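Local coordinates for PilZ domain-containing protein (Legionella pneumophila subsp. pneumophila, PDB 4Q63) that is of uncharacterised function but, as a PilZ domain-containing protein, may bind the second messenger cyclic-di-GMP, at residues A[16-21]-A[27-32]; A[52-57]-A[86-91]. All coordinates share one frame; numbering follows the deposited sequence.

Interaction 1: residues A[16-21]-A[27-32]; sequences GEINAS and IEIVEI. With EDO (1,2-ethanediol), chain I.
Ala20 and Ile27 meet through both backbone and side chain where two successive strands of a beta hairpin begin to part. The amide of Ile27 N donates to Ala20 O over 3.0 Å, and the bond is nearly straight at the hydrogen (169°). Beyond this link the strands splay, their short segments running at 110° to each other, and water takes over the bridging. One molecule accepts from Ala20 N and donates to Ile27 O. A second accepts from Ile29 N and reaches Ile18 O only by a weak bond, while the side-chain amide of Asn14 spans the same gap, with ND2 bonded to both Ile18 O and Ile29 O.

Beneath this hydrated seam the apolar side chains close up. Ile27 illustrates how: its CB places CG1 between the backbone N and the carbonyl carbon (chi1 54°), and from there CG1 lies 3.8 Å from Ala20 CB and equally far from Ala20 O. CD1, at the tip, stays beside the same methyl, also at 3.8 Å. Ala20 CB is approached by Ile29 as well, whose CG1 comes within 3.6 Å, so this one small methyl is shared by two isoleucines. Farther along, isoleucine meets isoleucine in place of the alanine methyl: Ile18 CD1 reaches Ile32 CG2 at 3.8 Å, the two chains lying obliquely to each other. Leu95 and Leu92 of helix 82-100 continue the apolar layer beyond Ile18 and Ile32.

A hairpin of strongly diverging strands, filled by aliphatic groups on its inner side and bridged by water and an asparagine, belongs to the curled antiparallel sheet of the PilZ-like beta-barrel.

Interaction 2: residues A[52-57]-A[86-91]; sequences LKLQIH and NKLFLV. With CD (cadmium ion), chain D.
With CG turned away from the backbone N (chi1 -178°), Leu88 extends from the helix until its CD1 meets Leu54 CD2 at 3.7 Å. Val91, one turn on, likewise sets CG1 opposite the backbone N (chi1 176°), directing that methyl at Ile56. The result is a helix packed on the beta-barrel of a PilZ-like domain: residues 86-91 of helix 82-100 lie over strand 52-56, with the short axes inclined by only 22° and 11.2 Å apart at their closest.

At that separation, contact is left to the terminal methyls of leucine, isoleucine and valine. Leu54 and Leu88 cross at about a right angle, one branch of each doing the touching. Ile56 crosses Val91 obliquely, and its CD1 approaches Val91 CG1 to 3.8 Å; the same CD1 is more loosely placed, 4.4 Å from Leu88 CD1. Ile56 thus sits against two residues on successive turns, while Leu54 meets the first of them alone. Residues two apart on the strand are thereby matched to residues three apart on the helix, the spacing that puts both pairs on facing surfaces. The seam is wholly aliphatic. Phe79 also touches Leu88, and Phe59 touches Val91, so strands 59-71 and 74-79 extend the interface on the barrel side.

Just past the end of the strand the chemistry changes from apolar to metal-binding. There Glu98, farther along the same helix, shares a cadmium ion with His57, whose ring nitrogen ND1 lies 2.4 Å from the metal.

In the fold
Both contacts are buried and share one sheet: strands 18-22 and 49-56 are neighbours in it, so interaction 1 and interaction 2 lie side by side, their centres 11 Å apart. Probable backbone hydrogen bonds from Gln55 N to Asn19 O and from Lys53 N to Ser21 O join them, and Ile32 CD1 packs on Leu54 CD2 within the common core. Interaction 1 holds strands adjacent in sequence and mixes a backbone bond and bridging waters with aliphatic packing. Interaction 2 brings a distant C-terminal helix onto the sheet, within these segments, through contacts between methyl groups. Polar links thus run between the strands in interaction 1, whereas in interaction 2 the polar element, cadmium, lies past the strand end.

Interaction 1: residues A[16-21]-A[27-32]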
ATOM      1  N   GLY A  16       3.667   8.574   7.732  1.00 57.00           N
ATOM      2  CA  GLY A  16       3.657   7.725   8.911  1.00 55.25           C
ATOM      3  C   GLY A  16       2.278   7.374   9.432  1.00 57.60           C
ATOM      4  O   GLY A  16       2.141   6.829  10.529  1.00 62.44           O
ATOM      5  N   GLU A  17       1.241   7.694   8.667  1.00 53.79           N
ATOM      6  CA  GLU A  17      -0.083   7.229   9.038  1.00 54.58           C
ATOM      7  C   GLU A  17      -0.255   5.818   8.489  1.00 50.14           C
ATOM      8  O   GLU A  17      -1.194   5.116   8.851  1.00 49.34           O
ATOM      9  CB  GLU A  17      -1.184   8.130   8.474  1.00 53.29           C
ATOM     10  CG  GLU A  17      -0.947   9.615   8.647  1.00 59.96           C
ATOM     11  CD  GLU A  17      -0.314  10.242   7.402  1.00 57.36           C
ATOM     12  OE1 GLU A  17       0.667   9.676   6.885  1.00 45.20           O
ATOM     13  OE2 GLU A  17      -0.813  11.289   6.943  1.00 56.95           O
ATOM     14  N   ILE A  18       0.654   5.410   7.613  1.00 46.74           N
ATOM     15  CA  ILE A  18       0.481   4.158   6.882  1.00 43.04           C
ATOM     16  C   ILE A  18       1.514   3.104   7.241  1.00 43.91           C
ATOM     17  O   ILE A  18       2.710   3.302   7.076  1.00 49.37           O
ATOM     18  CB  ILE A  18       0.514   4.373   5.366  1.00 46.21           C
ATOM     19  CG1 ILE A  18      -0.553   5.395   4.964  1.00 51.02           C
ATOM     20  CG2 ILE A  18       0.266   3.043   4.650  1.00 42.78           C
ATOM     21  CD1 ILE A  18      -0.191   6.224   3.773  1.00 52.75           C
ATOM     22  N   ASN A  19       1.033   1.976   7.737  1.00 41.65           N
ATOM     23  CA  ASN A  19       1.893   0.843   8.028  1.00 42.91           C
ATOM     24  C   ASN A  19       1.417  -0.344   7.218  1.00 42.49           C
ATOM     25  O   ASN A  19       0.221  -0.516   6.982  1.00 42.51           O
ATOM     26  CB  ASN A  19       1.839   0.509   9.519  1.00 45.06           C
ATOM     27  CG  ASN A  19       2.206   1.688  10.384  1.00 58.36           C
ATOM     28  OD1 ASN A  19       1.341   2.333  10.984  1.00 65.32           O
ATOM     29  ND2 ASN A  19       3.496   1.992  10.444  1.00 63.25           N
ATOM     30  N   ALA A  20       2.361  -1.161   6.784  1.00 38.84           N
ATOM     31  CA  ALA A  20       2.030  -2.310   5.976  1.00 36.15           C
ATOM     32  C   ALA A  20       2.859  -3.494   6.438  1.00 39.21           C
ATOM     33  O   ALA A  20       3.941  -3.329   7.005  1.00 43.12           O
ATOM     34  CB  ALA A  20       2.290  -2.007   4.502  1.00 38.95           C
ATOM     35  N   SER A  21       2.353  -4.690   6.186  1.00 40.46           N
ATOM     36  CA  SER A  21       3.105  -5.897   6.482  1.00 45.63           C
ATOM     37  C   SER A  21       2.755  -6.987   5.480  1.00 46.86           C
ATOM     38  O   SER A  21       1.649  -7.016   4.950  1.00 40.46           O
ATOM     39  CB  SER A  21       2.803  -6.381   7.911  1.00 42.92           C
ATOM     40  OG  SER A  21       1.486  -6.871   7.986  1.00 42.34           O
ATOM     41  N   ILE A  27       6.773  -4.003   6.177  1.00 51.76           N
ATOM     42  CA  ILE A  27       7.481  -3.468   5.035  1.00 49.78           C
ATOM     43  C   ILE A  27       7.345  -1.951   4.963  1.00 48.68           C
ATOM     44  O   ILE A  27       6.339  -1.381   5.387  1.00 46.39           O
ATOM     45  CB  ILE A  27       6.981  -4.104   3.730  1.00 54.54           C
ATOM     46  CG1 ILE A  27       5.469  -3.961   3.617  1.00 55.55           C
ATOM     47  CG2 ILE A  27       7.345  -5.579   3.683  1.00 57.99           C
ATOM     48  CD1 ILE A  27       5.034  -3.385   2.303  1.00 54.98           C
ATOM     49  N   GLU A  28       8.364  -1.300   4.412  1.00 46.69           N
ATOM     50  CA  GLU A  28       8.367   0.150   4.292  1.00 42.58           C
ATOM     51  C   GLU A  28       7.574   0.579   3.063  1.00 42.98           C
ATOM     52  O   GLU A  28       7.923   0.217   1.936  1.00 43.97           O
ATOM     53  CB  GLU A  28       9.806   0.651   4.195  1.00 43.87           C
ATOM     54  CG  GLU A  28       9.988   2.118   4.494  1.00 45.85           C
ATOM     55  CD  GLU A  28      11.452   2.519   4.448  1.00 47.22           C
ATOM     56  OE1 GLU A  28      11.778   3.629   4.912  1.00 51.49           O
ATOM     57  OE2 GLU A  28      12.280   1.713   3.959  1.00 44.53           O
ATOM     58  N   ILE A  29       6.498   1.332   3.292  0.50 38.54           N
ATOM     59  CA  ILE A  29       5.702   1.918   2.213  0.50 35.56           C
ATOM     60  C   ILE A  29       6.070   3.384   2.026  0.50 37.95           C
ATOM     61  O   ILE A  29       6.071   4.160   2.987  0.50 37.72           O
ATOM     62  CB  ILE A  29       4.184   1.839   2.494  0.50 38.88           C
ATOM     63  CG1 ILE A  29       3.661   0.425   2.230  0.50 38.74           C
ATOM     64  CG2 ILE A  29       3.435   2.859   1.638  0.50 41.24           C
ATOM     65  CD1 ILE A  29       2.321   0.379   1.524  0.50 38.67           C
ATOM     66  N   VAL A  30       6.313   3.782   0.836  0.57 38.05           N
ATOM     67  CA  VAL A  30       6.685   5.191   0.660  0.57 39.32           C
ATOM     68  C   VAL A  30       5.674   5.993  -0.149  0.57 38.96           C
ATOM     69  O   VAL A  30       5.667   7.213  -0.088  0.57 41.41           O
ATOM     70  CB  VAL A  30       8.097   5.371   0.047  0.57 47.53           C
ATOM     71  CG1 VAL A  30       9.179   5.000   1.060  0.57 48.94           C
ATOM     72  CG2 VAL A  30       8.239   4.569  -1.242  0.57 45.92           C
ATOM     73  N   GLU A  31       4.825   5.315  -0.914  1.00 36.91           N
ATOM     74  CA  GLU A  31       3.761   6.008  -1.627  1.00 41.44           C
ATOM     75  C   GLU A  31       2.617   5.043  -1.853  1.00 39.74           C
ATOM     76  O   GLU A  31       2.838   3.848  -1.987  1.00 39.12           O
ATOM     77  CB  GLU A  31       4.266   6.515  -2.978  1.00 47.91           C
ATOM     78  CG  GLU A  31       3.332   7.496  -3.665  0.82 48.42           C
ATOM     79  CD  GLU A  31       3.938   8.076  -4.937  0.58 52.42           C
ATOM     80  OE1 GLU A  31       4.386   7.285  -5.789  0.45 53.29           O
ATOM     81  OE2 GLU A  31       3.973   9.316  -5.079  0.42 55.38           O
ATOM     82  N   ILE A  32       1.395   5.557  -1.894  1.00 37.17           N
ATOM     83  CA  ILE A  32       0.240   4.680  -2.058  1.00 37.66           C
ATOM     84  C   ILE A  32      -0.883   5.366  -2.821  1.00 36.71           C
ATOM     85  O   ILE A  32      -1.090   6.573  -2.704  1.00 35.89           O
ATOM     86  CB  ILE A  32      -0.251   4.147  -0.694  1.00 36.22           C
ATOM     87  CG1 ILE A  32      -1.246   2.991  -0.879  1.00 34.49           C
ATOM     88  CG2 ILE A  32      -0.839   5.276   0.156  1.00 39.80           C
ATOM     89  CD1 ILE A  32      -1.478   2.212   0.391  1.00 36.80           C
TER
HETATM   90  C1  EDO I 208       1.614  -3.806  10.122  1.00 72.20           C
HETATM   91  O1  EDO I 208       1.868  -4.133  11.494  1.00 76.19           O
HETATM   92  C2  EDO I 208       0.119  -3.645   9.903  1.00 69.83           C
HETATM   93  O2  EDO I 208      -0.149  -3.631   8.499  1.00 66.09           O
HETATM   94  O   HOH W   1       5.829   2.379   6.069  1.00 52.00           O
HETATM   95  O   HOH W   2       4.974  -0.375   7.351  1.00 40.88           O

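Interaction 2: residues A[52-57]-A[86-91]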
ATOM      1  N   LEU A  52      -1.294  -8.118   0.976  1.00 27.31           N
ATOM      2  CA  LEU A  52      -0.658  -7.088   1.792  1.00 33.40           C
ATOM      3  C   LEU A  52      -1.638  -6.645   2.882  1.00 36.21           C
ATOM      4  O   LEU A  52      -2.825  -6.448   2.602  1.00 34.91           O
ATOM      5  CB  LEU A  52      -0.312  -5.900   0.909  1.00 31.40           C
ATOM      6  CG  LEU A  52       0.316  -4.661   1.547  1.00 45.43           C
ATOM      7  CD1 LEU A  52       1.672  -5.013   2.154  1.00 51.82           C
ATOM      8  CD2 LEU A  52       0.484  -3.564   0.490  1.00 44.18           C
ATOM      9  N   LYS A  53      -1.152  -6.507   4.113  1.00 32.27           N
ATOM     10  CA  LYS A  53      -1.981  -5.997   5.188  1.00 35.84           C
ATOM     11  C   LYS A  53      -1.666  -4.515   5.386  1.00 34.54           C
ATOM     12  O   LYS A  53      -0.513  -4.140   5.586  1.00 34.11           O
ATOM     13  CB  LYS A  53      -1.742  -6.774   6.482  1.00 34.84           C
ATOM     14  CG  LYS A  53      -2.695  -6.391   7.618  0.93 43.38           C
ATOM     15  CD  LYS A  53      -2.569  -7.371   8.790  0.87 50.43           C
ATOM     16  CE  LYS A  53      -2.128  -6.667  10.066  0.35 55.25           C
ATOM     17  NZ  LYS A  53      -1.971  -7.628  11.203  0.78 62.47           N
ATOM     18  N   LEU A  54      -2.696  -3.684   5.342  1.00 33.83           N
ATOM     19  CA  LEU A  54      -2.524  -2.240   5.446  1.00 35.46           C
ATOM     20  C   LEU A  54      -3.204  -1.710   6.686  1.00 37.81           C
ATOM     21  O   LEU A  54      -4.356  -2.063   6.984  1.00 36.93           O
ATOM     22  CB  LEU A  54      -3.149  -1.584   4.222  1.00 43.37           C
ATOM     23  CG  LEU A  54      -2.466  -0.403   3.560  1.00 54.99           C
ATOM     24  CD1 LEU A  54      -1.068  -0.788   3.116  1.00 51.49           C
ATOM     25  CD2 LEU A  54      -3.330   0.010   2.393  1.00 55.66           C
ATOM     26  N   GLN A  55      -2.486  -0.871   7.428  1.00 40.28           N
ATOM     27  CA  GLN A  55      -3.070  -0.170   8.552  1.00 40.47           C
ATOM     28  C   GLN A  55      -2.912   1.339   8.412  1.00 42.78           C
ATOM     29  O   GLN A  55      -1.795   1.870   8.225  1.00 41.84           O
ATOM     30  CB  GLN A  55      -2.475  -0.643   9.876  1.00 45.37           C
ATOM     31  CG  GLN A  55      -3.116   0.046  11.079  1.00 53.39           C
ATOM     32  CD  GLN A  55      -2.810  -0.654  12.385  1.00 62.00           C
ATOM     33  OE1 GLN A  55      -3.426  -0.373  13.418  1.00 64.99           O
ATOM     34  NE2 GLN A  55      -1.855  -1.579  12.349  1.00 64.90           N
ATOM     35  N   ILE A  56      -4.042   2.030   8.481  1.00 37.36           N
ATOM     36  CA  ILE A  56      -4.058   3.481   8.357  1.00 39.72           C
ATOM     37  C   ILE A  56      -4.883   4.020   9.498  1.00 43.81           C
ATOM     38  O   ILE A  56      -6.111   3.896   9.494  1.00 39.60           O
ATOM     39  CB  ILE A  56      -4.690   3.935   7.028  1.00 40.58           C
ATOM     40  CG1 ILE A  56      -3.936   3.319   5.846  1.00 48.51           C
ATOM     41  CG2 ILE A  56      -4.738   5.460   6.963  1.00 43.10           C
ATOM     42  CD1 ILE A  56      -4.545   3.617   4.491  1.00 51.64           C
ATOM     43  N   HIS A  57      -4.197   4.598  10.481  1.00 39.06           N
ATOM     44  CA  HIS A  57      -4.827   5.026  11.713  1.00 42.37           C
ATOM     45  C   HIS A  57      -5.620   3.860  12.323  1.00 43.35           C
ATOM     46  O   HIS A  57      -5.026   2.833  12.631  1.00 42.77           O
ATOM     47  CB  HIS A  57      -5.637   6.301  11.484  1.00 43.09           C
ATOM     48  CG  HIS A  57      -4.781   7.519  11.334  1.00 50.40           C
ATOM     49  ND1 HIS A  57      -5.241   8.696  10.791  1.00 45.86           N
ATOM     50  CD2 HIS A  57      -3.487   7.745  11.667  1.00 48.82           C
ATOM     51  CE1 HIS A  57      -4.276   9.598  10.801  1.00 52.91           C
ATOM     52  NE2 HIS A  57      -3.199   9.046  11.331  1.00 49.97           N
ATOM     53  N   ASN A  86     -11.711  -0.143  -4.268  1.00 49.14           N
ATOM     54  CA  ASN A  86     -12.807   0.770  -3.929  1.00 49.95           C
ATOM     55  C   ASN A  86     -12.824   1.107  -2.447  1.00 46.11           C
ATOM     56  O   ASN A  86     -12.974   2.265  -2.076  1.00 53.31           O
ATOM     57  CB  ASN A  86     -14.166   0.208  -4.357  1.00 56.43           C
ATOM     58  CG  ASN A  86     -14.362   0.228  -5.864  1.00 62.86           C
ATOM     59  OD1 ASN A  86     -13.682   0.958  -6.585  1.00 58.10           O
ATOM     60  ND2 ASN A  86     -15.311  -0.568  -6.346  1.00 73.07           N
ATOM     61  N   LYS A  87     -12.661   0.103  -1.593  1.00 44.81           N
ATOM     62  CA  LYS A  87     -12.589   0.355  -0.157  1.00 45.73           C
ATOM     63  C   LYS A  87     -11.397   1.250   0.201  1.00 41.56           C
ATOM     64  O   LYS A  87     -11.523   2.204   0.977  1.00 40.69           O
ATOM     65  CB  LYS A  87     -12.500  -0.955   0.632  1.00 50.48           C
ATOM     66  CG  LYS A  87     -13.826  -1.630   0.929  0.54 62.27           C
ATOM     67  CD  LYS A  87     -13.644  -2.721   1.987  0.80 69.62           C
ATOM     68  CE  LYS A  87     -12.949  -2.165   3.231  0.86 73.18           C
ATOM     69  NZ  LYS A  87     -11.914  -3.093   3.774  1.00 72.00           N
ATOM     70  N   LEU A  88     -10.239   0.914  -0.351  1.00 37.54           N
ATOM     71  CA  LEU A  88      -9.019   1.670  -0.112  1.00 37.31           C
ATOM     72  C   LEU A  88      -9.143   3.133  -0.538  1.00 41.85           C
ATOM     73  O   LEU A  88      -8.677   4.040   0.157  1.00 42.46           O
ATOM     74  CB  LEU A  88      -7.849   1.028  -0.863  1.00 34.71           C
ATOM     75  CG  LEU A  88      -6.521   1.741  -0.633  1.00 33.64           C
ATOM     76  CD1 LEU A  88      -6.250   1.808   0.883  1.00 35.86           C
ATOM     77  CD2 LEU A  88      -5.394   1.033  -1.366  1.00 30.83           C
ATOM     78  N   PHE A  89      -9.751   3.345  -1.696  1.00 41.94           N
ATOM     79  CA  PHE A  89      -9.971   4.682  -2.213  1.00 43.47           C
ATOM     80  C   PHE A  89     -10.642   5.589  -1.189  1.00 42.95           C
ATOM     81  O   PHE A  89     -10.213   6.721  -0.980  1.00 46.60           O
ATOM     82  CB  PHE A  89     -10.831   4.620  -3.472  1.00 45.86           C
ATOM     83  CG  PHE A  89     -11.267   5.971  -3.969  1.00 53.84           C
ATOM     84  CD1 PHE A  89     -10.406   6.761  -4.708  1.00 56.80           C
ATOM     85  CD2 PHE A  89     -12.534   6.455  -3.683  1.00 62.22           C
ATOM     86  CE1 PHE A  89     -10.805   8.007  -5.165  1.00 62.80           C
ATOM     87  CE2 PHE A  89     -12.938   7.701  -4.138  1.00 68.12           C
ATOM     88  CZ  PHE A  89     -12.072   8.476  -4.880  1.00 66.41           C
ATOM     89  N   LEU A  90     -11.697   5.090  -0.557  1.00 46.73           N
ATOM     90  CA  LEU A  90     -12.444   5.881   0.413  1.00 50.44           C
ATOM     91  C   LEU A  90     -11.629   6.211   1.662  1.00 47.47           C
ATOM     92  O   LEU A  90     -11.788   7.279   2.247  1.00 45.81           O
ATOM     93  CB  LEU A  90     -13.735   5.166   0.793  1.00 55.53           C
ATOM     94  CG  LEU A  90     -14.735   5.053  -0.357  1.00 60.16           C
ATOM     95  CD1 LEU A  90     -16.024   4.401   0.104  1.00 63.78           C
ATOM     96  CD2 LEU A  90     -15.017   6.429  -0.949  1.00 65.65           C
ATOM     97  N   VAL A  91     -10.755   5.293   2.068  1.00 44.13           N
ATOM     98  CA  VAL A  91      -9.905   5.510   3.236  1.00 43.30           C
ATOM     99  C   VAL A  91      -8.843   6.563   2.901  1.00 38.60           C
ATOM    100  O   VAL A  91      -8.559   7.462   3.693  1.00 41.91           O
ATOM    101  CB  VAL A  91      -9.226   4.195   3.685  1.00 48.53           C
ATOM    102  CG1 VAL A  91      -8.265   4.452   4.849  1.00 49.43           C
ATOM    103  CG2 VAL A  91     -10.275   3.172   4.079  1.00 54.81           C
TER
HETATM  104 CD    CD D 203      -7.474   9.257  10.160  1.00 45.54          CD